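Local coordinates for protein DNA polymerase III subunit beta (Pseudomonas aeruginosa, PDB 4TSZ) that tethers DNA polymerases and other proteins to DNA and so makes replication processive, at residues E[4-8]-E[9-13]; E[82-85]-E[86-89]; E[200-203]-E[204-207]. All blocks are in the same frame, centred on the assembly; numbering follows the deposited sequence.

Contact 1 (E[4-8]-E[9-13])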
loop_
_atom_site.group_PDB
_atom_site.type_symbol
_atom_site.label_atom_id
_atom_site.label_comp_id
_atom_site.label_asym_id
_atom_site.label_seq_id
_atom_site.Cartn_x
_atom_site.Cartn_y
_atom_site.Cartn_z
ATOM N N PHE E 4 -8.307 -36.191 -3.951
ATOM C CA PHE E 4 -8.851 -35.579 -5.161
ATOM C C PHE E 4 -7.752 -34.915 -5.993
ATOM O O PHE E 4 -6.658 -34.639 -5.494
ATOM C CB PHE E 4 -9.976 -34.563 -4.820
ATOM C CG PHE E 4 -9.553 -33.356 -4.020
ATOM C CD1 PHE E 4 -9.493 -33.407 -2.627
ATOM C CD2 PHE E 4 -9.232 -32.161 -4.651
ATOM C CE1 PHE E 4 -9.111 -32.283 -1.884
ATOM C CE2 PHE E 4 -8.835 -31.046 -3.909
ATOM C CZ PHE E 4 -8.773 -31.114 -2.527
ATOM N N THR E 5 -8.055 -34.688 -7.268
ATOM C CA THR E 5 -7.219 -33.966 -8.220
ATOM C C THR E 5 -8.018 -32.739 -8.655
ATOM O O THR E 5 -9.259 -32.795 -8.743
ATOM C CB THR E 5 -6.728 -34.834 -9.395
ATOM O OG1 THR E 5 -7.833 -35.468 -10.034
ATOM C CG2 THR E 5 -5.704 -35.866 -8.972
ATOM N N ILE E 6 -7.304 -31.618 -8.858
ATOM C CA ILE E 6 -7.897 -30.334 -9.228
ATOM C C ILE E 6 -6.872 -29.460 -9.977
ATOM O O ILE E 6 -5.677 -29.495 -9.662
ATOM C CB ILE E 6 -8.483 -29.626 -7.946
ATOM C CG1 ILE E 6 -9.361 -28.394 -8.287
ATOM C CG2 ILE E 6 -7.405 -29.323 -6.877
ATOM C CD1 ILE E 6 -10.378 -27.985 -7.211
ATOM N N GLN E 7 -7.345 -28.677 -10.960
ATOM C CA GLN E 7 -6.505 -27.734 -11.693
ATOM C C GLN E 7 -6.221 -26.572 -10.762
ATOM O O GLN E 7 -7.092 -26.199 -9.971
ATOM C CB GLN E 7 -7.219 -27.217 -12.957
ATOM C CG GLN E 7 -7.273 -28.213 -14.110
ATOM C CD GLN E 7 -5.954 -28.357 -14.830
ATOM O OE1 GLN E 7 -5.297 -29.405 -14.763
ATOM N NE2 GLN E 7 -5.532 -27.310 -15.535
ATOM N N ARG E 8 -5.003 -26.011 -10.848
ATOM C CA ARG E 8 -4.541 -24.886 -10.026
ATOM C C ARG E 8 -5.575 -23.766 -9.892
ATOM O O ARG E 8 -5.913 -23.386 -8.773
ATOM C CB ARG E 8 -3.196 -24.339 -10.557
ATOM C CG ARG E 8 -2.669 -23.123 -9.796
ATOM C CD ARG E 8 -1.543 -22.449 -10.542
ATOM N NE ARG E 8 -1.173 -21.154 -9.962
ATOM C CZ ARG E 8 -1.722 -19.988 -10.298
ATOM N NH1 ARG E 8 -2.686 -19.934 -11.208
ATOM N NH2 ARG E 8 -1.312 -18.865 -9.722
ATOM N N GLU E 9 -6.081 -23.265 -11.031
ATOM C CA GLU E 9 -7.030 -22.149 -11.106
ATOM C C GLU E 9 -8.393 -22.473 -10.514
ATOM O O GLU E 9 -9.004 -21.593 -9.907
ATOM C CB GLU E 9 -7.149 -21.612 -12.546
ATOM C CG GLU E 9 -5.868 -20.973 -13.077
ATOM C CD GLU E 9 -4.722 -21.921 -13.403
ATOM O OE1 GLU E 9 -4.986 -23.132 -13.597
ATOM O OE2 GLU E 9 -3.559 -21.456 -13.438
ATOM N N ALA E 10 -8.853 -23.728 -10.670
ATOM C CA ALA E 10 -10.133 -24.199 -10.131
ATOM C C ALA E 10 -10.112 -24.209 -8.599
ATOM O O ALA E 10 -11.119 -23.866 -7.984
ATOM C CB ALA E 10 -10.456 -25.587 -10.667
ATOM N N LEU E 11 -8.955 -24.563 -7.992
ATOM C CA LEU E 11 -8.780 -24.572 -6.542
ATOM C C LEU E 11 -8.541 -23.156 -6.024
ATOM O O LEU E 11 -9.109 -22.778 -4.996
ATOM C CB LEU E 11 -7.618 -25.511 -6.139
ATOM C CG LEU E 11 -7.245 -25.580 -4.636
ATOM C CD1 LEU E 11 -8.398 -26.131 -3.789
ATOM C CD2 LEU E 11 -5.980 -26.384 -4.422
ATOM N N LEU E 12 -7.694 -22.386 -6.731
ATOM C CA LEU E 12 -7.314 -21.024 -6.350
ATOM C C LEU E 12 -8.476 -20.055 -6.163
ATOM O O LEU E 12 -8.477 -19.333 -5.163
ATOM C CB LEU E 12 -6.254 -20.454 -7.308
ATOM C CG LEU E 12 -5.475 -19.217 -6.862
ATOM C CD1 LEU E 12 -4.704 -19.467 -5.562
ATOM C CD2 LEU E 12 -4.534 -18.758 -7.960
ATOM N N LYS E 13 -9.454 -20.036 -7.099
ATOM C CA LYS E 13 -10.610 -19.129 -7.028
ATOM C C LYS E 13 -11.378 -19.220 -5.686
ATOM O O LYS E 13 -11.344 -18.231 -4.946
ATOM C CB LYS E 13 -11.520 -19.231 -8.271
#

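Contact 2 (E[82-85]-E[86-89])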
loop_
_atom_site.group_PDB
_atom_site.type_symbol
_atom_site.label_atom_id
_atom_site.label_comp_id
_atom_site.label_asym_id
_atom_site.label_seq_id
_atom_site.Cartn_x
_atom_site.Cartn_y
_atom_site.Cartn_z
ATOM N N SER E 82 1.620 -20.089 -5.993
ATOM C CA SER E 82 3.015 -20.269 -6.401
ATOM C C SER E 82 3.243 -21.395 -7.423
ATOM O O SER E 82 4.301 -21.442 -8.054
ATOM C CB SER E 82 3.897 -20.484 -5.175
ATOM O OG SER E 82 3.587 -21.726 -4.566
ATOM N N LEU E 83 2.271 -22.309 -7.573
ATOM C CA LEU E 83 2.383 -23.423 -8.514
ATOM C C LEU E 83 2.301 -22.956 -9.973
ATOM O O LEU E 83 1.697 -21.910 -10.226
ATOM C CB LEU E 83 1.323 -24.493 -8.213
ATOM C CG LEU E 83 1.634 -25.407 -7.026
ATOM C CD1 LEU E 83 0.435 -26.232 -6.656
ATOM C CD2 LEU E 83 2.839 -26.295 -7.300
ATOM N N PRO E 84 2.927 -23.671 -10.946
ATOM C CA PRO E 84 2.862 -23.207 -12.348
ATOM C C PRO E 84 1.432 -23.156 -12.872
ATOM O O PRO E 84 0.613 -24.002 -12.504
ATOM C CB PRO E 84 3.692 -24.243 -13.118
ATOM C CG PRO E 84 4.496 -24.950 -12.096
ATOM C CD PRO E 84 3.695 -24.930 -10.836
ATOM N N ASN E 85 1.132 -22.156 -13.717
ATOM C CA ASN E 85 -0.192 -21.957 -14.318
ATOM C C ASN E 85 -0.716 -23.226 -14.964
ATOM O O ASN E 85 0.028 -23.914 -15.659
ATOM C CB ASN E 85 -0.171 -20.802 -15.339
ATOM C CG ASN E 85 -0.011 -19.411 -14.754
ATOM O OD1 ASN E 85 -0.297 -19.150 -13.580
ATOM N ND2 ASN E 85 0.430 -18.471 -15.575
ATOM N N ASP E 86 -1.975 -23.568 -14.656
ATOM C CA ASP E 86 -2.720 -24.709 -15.197
ATOM C C ASP E 86 -2.269 -26.128 -14.797
ATOM O O ASP E 86 -2.737 -27.106 -15.383
ATOM C CB ASP E 86 -2.985 -24.523 -16.700
ATOM C CG ASP E 86 -3.684 -23.211 -17.022
ATOM O OD1 ASP E 86 -4.889 -23.090 -16.708
ATOM O OD2 ASP E 86 -3.015 -22.296 -17.571
ATOM N N VAL E 87 -1.422 -26.250 -13.753
ATOM C CA VAL E 87 -0.957 -27.558 -13.267
ATOM C C VAL E 87 -2.090 -28.351 -12.568
ATOM O O VAL E 87 -2.977 -27.749 -11.944
ATOM C CB VAL E 87 0.326 -27.439 -12.384
ATOM C CG1 VAL E 87 0.025 -26.888 -10.988
ATOM C CG2 VAL E 87 1.078 -28.767 -12.285
ATOM N N LEU E 88 -2.064 -29.695 -12.699
ATOM C CA LEU E 88 -3.010 -30.570 -12.006
ATOM C C LEU E 88 -2.424 -30.863 -10.615
ATOM O O LEU E 88 -1.269 -31.295 -10.499
ATOM C CB LEU E 88 -3.249 -31.872 -12.779
ATOM C CG LEU E 88 -4.351 -32.801 -12.224
ATOM C CD1 LEU E 88 -5.747 -32.188 -12.383
ATOM C CD2 LEU E 88 -4.300 -34.164 -12.893
ATOM N N ILE E 89 -3.204 -30.586 -9.567
ATOM C CA ILE E 89 -2.775 -30.785 -8.187
ATOM C C ILE E 89 -3.425 -32.043 -7.620
ATOM O O ILE E 89 -4.649 -32.193 -7.685
ATOM C CB ILE E 89 -3.081 -29.533 -7.314
ATOM C CG1 ILE E 89 -2.572 -28.226 -7.959
ATOM C CG2 ILE E 89 -2.539 -29.693 -5.888
ATOM C CD1 ILE E 89 -3.196 -26.942 -7.358
#

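Contact 3 (E[200-203]-E[204-207])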
loop_
_atom_site.group_PDB
_atom_site.type_symbol
_atom_site.label_atom_id
_atom_site.label_comp_id
_atom_site.label_asym_id
_atom_site.label_seq_id
_atom_site.Cartn_x
_atom_site.Cartn_y
_atom_site.Cartn_z
ATOM N N LYS E 200 -17.804 -5.395 9.730
ATOM C CA LYS E 200 -16.821 -6.270 9.072
ATOM C C LYS E 200 -17.481 -7.178 8.019
ATOM O O LYS E 200 -16.960 -7.278 6.902
ATOM C CB LYS E 200 -16.011 -7.080 10.105
ATOM C CG LYS E 200 -14.757 -7.740 9.542
ATOM C CD LYS E 200 -13.878 -8.339 10.650
ATOM C CE LYS E 200 -12.627 -8.979 10.092
ATOM N NZ LYS E 200 -11.798 -9.576 11.168
ATOM N N GLY E 201 -18.622 -7.779 8.386
ATOM C CA GLY E 201 -19.413 -8.658 7.529
ATOM C C GLY E 201 -19.959 -7.978 6.291
ATOM O O GLY E 201 -19.798 -8.500 5.181
ATOM N N ILE E 202 -20.608 -6.813 6.470
ATOM C CA ILE E 202 -21.190 -6.064 5.347
ATOM C C ILE E 202 -20.137 -5.577 4.333
ATOM O O ILE E 202 -20.385 -5.636 3.129
ATOM C CB ILE E 202 -22.213 -4.966 5.796
ATOM C CG1 ILE E 202 -23.218 -4.634 4.686
ATOM C CG2 ILE E 202 -21.531 -3.709 6.329
ATOM C CD1 ILE E 202 -24.340 -5.685 4.479
ATOM N N LEU E 203 -18.956 -5.147 4.819
ATOM C CA LEU E 203 -17.866 -4.695 3.960
ATOM C C LEU E 203 -17.286 -5.867 3.168
ATOM O O LEU E 203 -16.943 -5.697 1.999
ATOM C CB LEU E 203 -16.767 -3.961 4.747
ATOM C CG LEU E 203 -17.147 -2.629 5.395
ATOM C CD1 LEU E 203 -16.145 -2.266 6.452
ATOM C CD2 LEU E 203 -17.316 -1.509 4.367
ATOM N N GLU E 204 -17.211 -7.051 3.796
ATOM C CA GLU E 204 -16.746 -8.277 3.154
ATOM C C GLU E 204 -17.716 -8.648 2.035
ATOM O O GLU E 204 -17.267 -8.876 0.912
ATOM C CB GLU E 204 -16.634 -9.431 4.173
ATOM C CG GLU E 204 -16.030 -10.717 3.612
ATOM C CD GLU E 204 -14.677 -10.569 2.936
ATOM O OE1 GLU E 204 -13.760 -9.982 3.555
ATOM O OE2 GLU E 204 -14.544 -11.014 1.772
ATOM N N LEU E 205 -19.041 -8.671 2.344
ATOM C CA LEU E 205 -20.096 -8.983 1.386
ATOM C C LEU E 205 -20.031 -8.081 0.140
ATOM O O LEU E 205 -20.081 -8.603 -0.978
ATOM C CB LEU E 205 -21.491 -8.927 2.043
ATOM C CG LEU E 205 -22.698 -9.205 1.131
ATOM C CD1 LEU E 205 -22.602 -10.580 0.453
ATOM C CD2 LEU E 205 -24.009 -9.056 1.891
ATOM N N ALA E 206 -19.903 -6.745 0.327
ATOM C CA ALA E 206 -19.814 -5.782 -0.785
ATOM C C ALA E 206 -18.641 -6.104 -1.717
ATOM O O ALA E 206 -18.810 -6.056 -2.937
ATOM C CB ALA E 206 -19.693 -4.359 -0.265
ATOM N N ARG E 207 -17.482 -6.482 -1.142
ATOM C CA ARG E 207 -16.287 -6.848 -1.902
ATOM C C ARG E 207 -16.474 -8.144 -2.690
ATOM O O ARG E 207 -15.885 -8.290 -3.764
ATOM C CB ARG E 207 -15.050 -6.935 -1.002
ATOM C CG ARG E 207 -14.540 -5.578 -0.525
ATOM C CD ARG E 207 -13.199 -5.699 0.196
ATOM N NE ARG E 207 -13.267 -6.536 1.399
ATOM C CZ ARG E 207 -13.460 -6.067 2.629
ATOM N NH1 ARG E 207 -13.619 -4.764 2.835
ATOM N NH2 ARG E 207 -13.497 -6.898 3.663
HETATM O O HOH W 1 -14.432 -6.436 6.137
#

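Contact 1 (E[4-8]-E[9-13])
R8 and E9 join in a salt bridge at a strand-to-helix corner of the N-terminal domain, where strand 4-7 gives way to helix 9-13 with their axes at 89°. The charged contact runs from R8 NH1 to E9 OE2, 2.8 Å. The arginine chain is extended as far as NE, whereas the glutamate bends at chi2 (72°) and brings its carboxylate back to the guanidinium, which meets OE2 from above the carboxylate plane. The same OE2 accepts the backbone N of D86, and R8 NH2 reaches the carbonyl of K81, so both ends of the pair are fixed by second partners.

Hydrocarbon makes up the rest of the side-chain contact. L12 runs alongside R8, its CD2 over one guanidinium face toward the rim, 3.7 Å from R8 NH2. I6, buried as suits a branched hydrocarbon facing the core, crosses L11 at about a right angle: I6 CD1 is 3.9 Å from L11 CB. I6 CG1 lies 3.8 Å from A10 CB, a small residue that probably helps strand and helix come together here. F4, I6 and L11 also all touch L43 of strand 42-48.

Backbone bonds set the helix start. Q7 holds the N-cap position; its side chain turns off to D86 O, while its backbone Q7 O receives L11 N at 3.2 Å. One residue on, R8 O takes L12 N at 2.9 Å.

Contact 2 (E[82-85]-E[86-89])
V87 turns its CG1 into the bend formed by L83 and P84, and this is the close-packed part of the contact. With chi1 at 75°, CG1 sits between the backbone N and the carbonyl carbon of its own residue. V87 CG1 lies 3.9 Å from L83 CB, 4.2 Å from P84 CD and 3.3 Å from P84 O. Deeper in, L83 CD1 meets I89 CD1 at 3.8 Å, the two buried chains crossing at a slant. Branched aliphatic residues suit this side, since L83 also packs on A102 and F107 and I89 on V100, residues of strands 97-102 and 105-110 in the same sheet. S82 is the last residue of helix 73-82 and L83 the first to leave it; here the second subunit comes in, R271 of that subunit bonding the carbonyl of S82 and packing on L83 and P84.

The solvent side is looser and polar. N85 and D86 are exposed, as their polarity allows, though the N85 side chain still touches R8 and E9 of helix 8-19. The backbone of D86 is better held: its N is bonded by E9 OE2 and its O by Q7 NE2, which ties the bend to the start of that helix.

A single bond closes the loop, V87 N to P84 O at 3.3 Å, with an N-H...O angle of 152°. D86 has a positive phi (69°), in the left-handed region, and D86 CB stands only 3.2 Å from N85 O. These are the marks of a type II beta turn, P84 to V87, here leading from helix 73-82 into strand 88-94.

Contact 3 (E[200-203]-E[204-207])
R207 folds back over L203, laying one face of its guanidinium on the backbone oxygen of that residue. L203 O stands 3.5 Å above the R207 guanidinium plane, over its centre, and R207 NH1 lies 3.8 Å from L203 CB. The bend at chi3 (-61°) makes this possible, turning the long chain back along the helix. A partly negative carbonyl oxygen against the cation is probably favourable.

The polar edge of the same group makes directed bonds. R207 NH2 donates to E204 OE1 at 3.1 Å, a salt bridge that lies in the guanidinium plane but reaches the carboxylate from above its own. R207 NH2 also donates a hydrogen bond to a water, 2.7 Å from its oxygen, and that water donates to K200 O at 2.8 Å, bridging two turns' worth of surface. Long charged residues suit this exposed side; K200, besides, has a weak, long ion pair with D49.

All this rides on one alpha helix, 199-208, in the central domain of the sliding ring. Its i to i+4 bonds run from E204, L205, A206 and R207 back to K200, G201, I202 and L203. L205 N to G201 O is the shortest, 2.9 Å with an angle of 167°.

The buried side, which includes G201, is apolar. A206 has a short side chain suited to a close neighbour, touching I140 and D141 of helix 133-141. I202 also packs on I140, as well as M159 and L161, while I202 CD1 lies 4.3 Å from L205 CD2.

In the fold
Contacts 1 and 2 belong together: their centres are about 8 Å apart, strands 3-7 and 88-94 are neighbours in one antiparallel sheet, and they meet through backbone pairing of I6 with I89 and the Q7-D86 bond. Each is a corner with aliphatic side chains inward and polar groups outward; contact 2 is the more exposed and also reaches the second subunit. Contact 3 lies in the central domain, its centre about 4 Å from the centre of the chain, with one side buried and a charged side exposed. It stays within a single helix, so regular backbone bonds dominate, where contact 1 adds an R8-E9 salt bridge to its helix start and contact 2 has the one bond of a beta turn.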